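Local structure of Bd0816 (Bdellovibrio bacteriovorus HD100, 5CER) at residues A[282-285]-A[290-293]. The protein probably acts as a serine-type D-Ala-D-Ala carboxypeptidase on the peptides of cell-wall peptidoglycan. The protein carries 2 engineered substitutions. Residues are numbered along the deposited sequence; the frame is centred on the assembly and turned at random.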
ATOM      1  N   LYS A 282       6.668   1.038  21.505  1.00 30.30           N
ATOM      2  CA  LYS A 282       7.626   0.880  22.621  1.00 33.38           C
ATOM      3  C   LYS A 282       8.871   0.196  22.171  1.00 31.98           C
ATOM      4  O   LYS A 282       9.984   0.560  22.536  1.00 32.53           O
ATOM      5  CB  LYS A 282       7.015   0.042  23.798  1.00 37.58           C
ATOM      6  CG  LYS A 282       6.763   0.753  25.128  1.00 42.18           C
ATOM      7  CD  LYS A 282       6.344   2.217  24.926  1.00 45.29           C
ATOM      8  CE  LYS A 282       5.976   2.932  26.209  1.00 47.83           C
ATOM      9  NZ  LYS A 282       6.134   4.417  26.033  1.00 50.79           N
ATOM     10  N   SER A 283       8.678  -0.828  21.371  1.00 31.72           N
ATOM     11  CA  SER A 283       9.790  -1.588  20.827  1.00 32.18           C
ATOM     12  C   SER A 283      10.752  -0.682  20.039  1.00 32.06           C
ATOM     13  O   SER A 283      11.959  -0.656  20.262  1.00 30.47           O
ATOM     14  CB  SER A 283       9.244  -2.721  19.966  1.00 31.22           C
ATOM     15  OG  SER A 283      10.193  -3.739  19.870  1.00 33.78           O
ATOM     16  N   LEU A 284      10.165   0.071  19.117  1.00 34.48           N
ATOM     17  CA  LEU A 284      10.911   0.960  18.235  1.00 35.23           C
ATOM     18  C   LEU A 284      11.571   2.062  19.038  1.00 36.19           C
ATOM     19  O   LEU A 284      12.740   2.349  18.784  1.00 36.98           O
ATOM     20  CB  LEU A 284      10.017   1.558  17.138  1.00 35.92           C
ATOM     21  CG  LEU A 284       9.483   0.555  16.119  1.00 35.41           C
ATOM     22  CD1 LEU A 284       8.307   1.134  15.348  1.00 35.35           C
ATOM     23  CD2 LEU A 284      10.558   0.095  15.145  1.00 36.39           C
ATOM     24  N   GLU A 285      10.873   2.638  20.024  1.00 35.70           N
ATOM     25  CA  GLU A 285      11.491   3.689  20.871  1.00 36.21           C
ATOM     26  C   GLU A 285      12.679   3.190  21.679  1.00 34.30           C
ATOM     27  O   GLU A 285      13.672   3.891  21.792  1.00 33.61           O
ATOM     28  CB  GLU A 285      10.476   4.394  21.756  1.00 37.53           C
ATOM     29  CG  GLU A 285       9.614   5.359  20.932  1.00 39.80           C
ATOM     30  CD  GLU A 285       8.565   6.131  21.722  1.00 42.76           C
ATOM     31  OE1 GLU A 285       8.308   5.782  22.907  1.00 48.04           O
ATOM     32  OE2 GLU A 285       7.989   7.091  21.136  1.00 44.31           O
ATOM     33  N   LYS A 290      11.121   5.280  15.597  1.00 30.44           N
ATOM     34  CA  LYS A 290       9.765   5.796  15.726  1.00 32.15           C
ATOM     35  C   LYS A 290       8.829   4.985  14.878  1.00 30.51           C
ATOM     36  O   LYS A 290       9.257   4.208  14.005  1.00 31.77           O
ATOM     37  CB  LYS A 290       9.725   7.281  15.272  1.00 34.78           C
ATOM     38  CG  LYS A 290      10.360   8.225  16.279  1.00 36.68           C
ATOM     39  CD  LYS A 290      10.260   9.680  15.849  1.00 40.88           C
ATOM     40  CE  LYS A 290      11.311  10.027  14.798  1.00 42.41           C
ATOM     41  NZ  LYS A 290      11.295  11.474  14.432  1.00 44.48           N
ATOM     42  N   LEU A 291       7.538   5.163  15.107  1.00 29.20           N
ATOM     43  CA  LEU A 291       6.532   4.419  14.354  1.00 27.07           C
ATOM     44  C   LEU A 291       6.612   4.726  12.829  1.00 25.91           C
ATOM     45  O   LEU A 291       6.310   3.861  12.000  1.00 24.61           O
ATOM     46  CB  LEU A 291       5.137   4.729  14.911  1.00 27.65           C
ATOM     47  CG  LEU A 291       4.006   3.793  14.500  1.00 27.48           C
ATOM     48  CD1 LEU A 291       4.275   2.368  14.992  1.00 27.23           C
ATOM     49  CD2 LEU A 291       2.695   4.315  15.036  1.00 27.30           C
ATOM     50  N   SER A 292       7.009   5.949  12.492  1.00 25.45           N
ATOM     51  CA  SER A 292       7.164   6.375  11.115  1.00 25.45           C
ATOM     52  C   SER A 292       8.314   5.701  10.375  1.00 25.17           C
ATOM     53  O   SER A 292       8.429   5.891   9.162  1.00 25.60           O
ATOM     54  CB  SER A 292       7.344   7.895  11.058  1.00 25.22           C
ATOM     55  OG  SER A 292       8.328   8.315  11.962  1.00 27.64           O
ATOM     56  N   ASP A 293       9.178   4.991  11.079  1.00 23.94           N
ATOM     57  CA  ASP A 293      10.215   4.211  10.431  1.00 24.45           C
ATOM     58  C   ASP A 293       9.746   2.898   9.843  1.00 24.60           C
ATOM     59  O   ASP A 293      10.483   2.268   9.078  1.00 25.89           O
ATOM     60  CB  ASP A 293      11.380   3.953  11.407  1.00 25.29           C
ATOM     61  CG  ASP A 293      12.132   5.217  11.742  1.00 26.36           C
ATOM     62  OD1 ASP A 293      12.438   5.975  10.818  1.00 27.56           O
ATOM     63  OD2 ASP A 293      12.404   5.496  12.934  1.00 27.12           O
TER
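The carbonyl oxygen of K290 meets two groups: the backbone N of D293 donates a hydrogen bond to K290 O over 3.0 Å, and the methyl CD1 of L284 lies 3.5 Å from K290 O. The second approach is van der Waals packing, since no hydrogen bond joins 282-285 to 290-293. The backbone N of K290 is bound by the same aspartate, through its side chain, which turns back to accept from the N-H three residues earlier. K290 N donates to D293 OD2 at 3.0 Å with an N-H...O angle of 153°, reaching the oxygen on its anti side and 25° out of the carboxylate plane. Both bonds span the 3-10 turn 291-293; the backbone one, from residue i+3 to i, is the 3-10 bond itself.

L284 supplies the apolar side. With chi1 at -67°, CG of L284 lies opposite the carbonyl carbon across the CA-CB bond, which directs the isobutyl group at the turn, and the CD1 branch is the one that reaches it, coming within 3.9 Å of L291 CA. The two leucines also meet methyl to methyl, L284 CD1 to L291 CD1 at 4.2 Å. Topologically, the turn follows helix 270-286 and leads into strand 296-297, an edge strand, within this chain, of the antiparallel sheet of the penicillin-recognising fold expected for this family. L291 also packs against L280 and N281 of the helix and against I318, on strand 317-324, which carries the Lys-Thr-Gly motif. I44 of helix 35-47 and V49 add further apolar partners to L284.

K290 itself contributes through its backbone: its CB points away from the helix and its NZ makes a weak hydrogen bond to Q383 O. Further along the turn, S292 O accepts a hydrogen bond from K208 NZ.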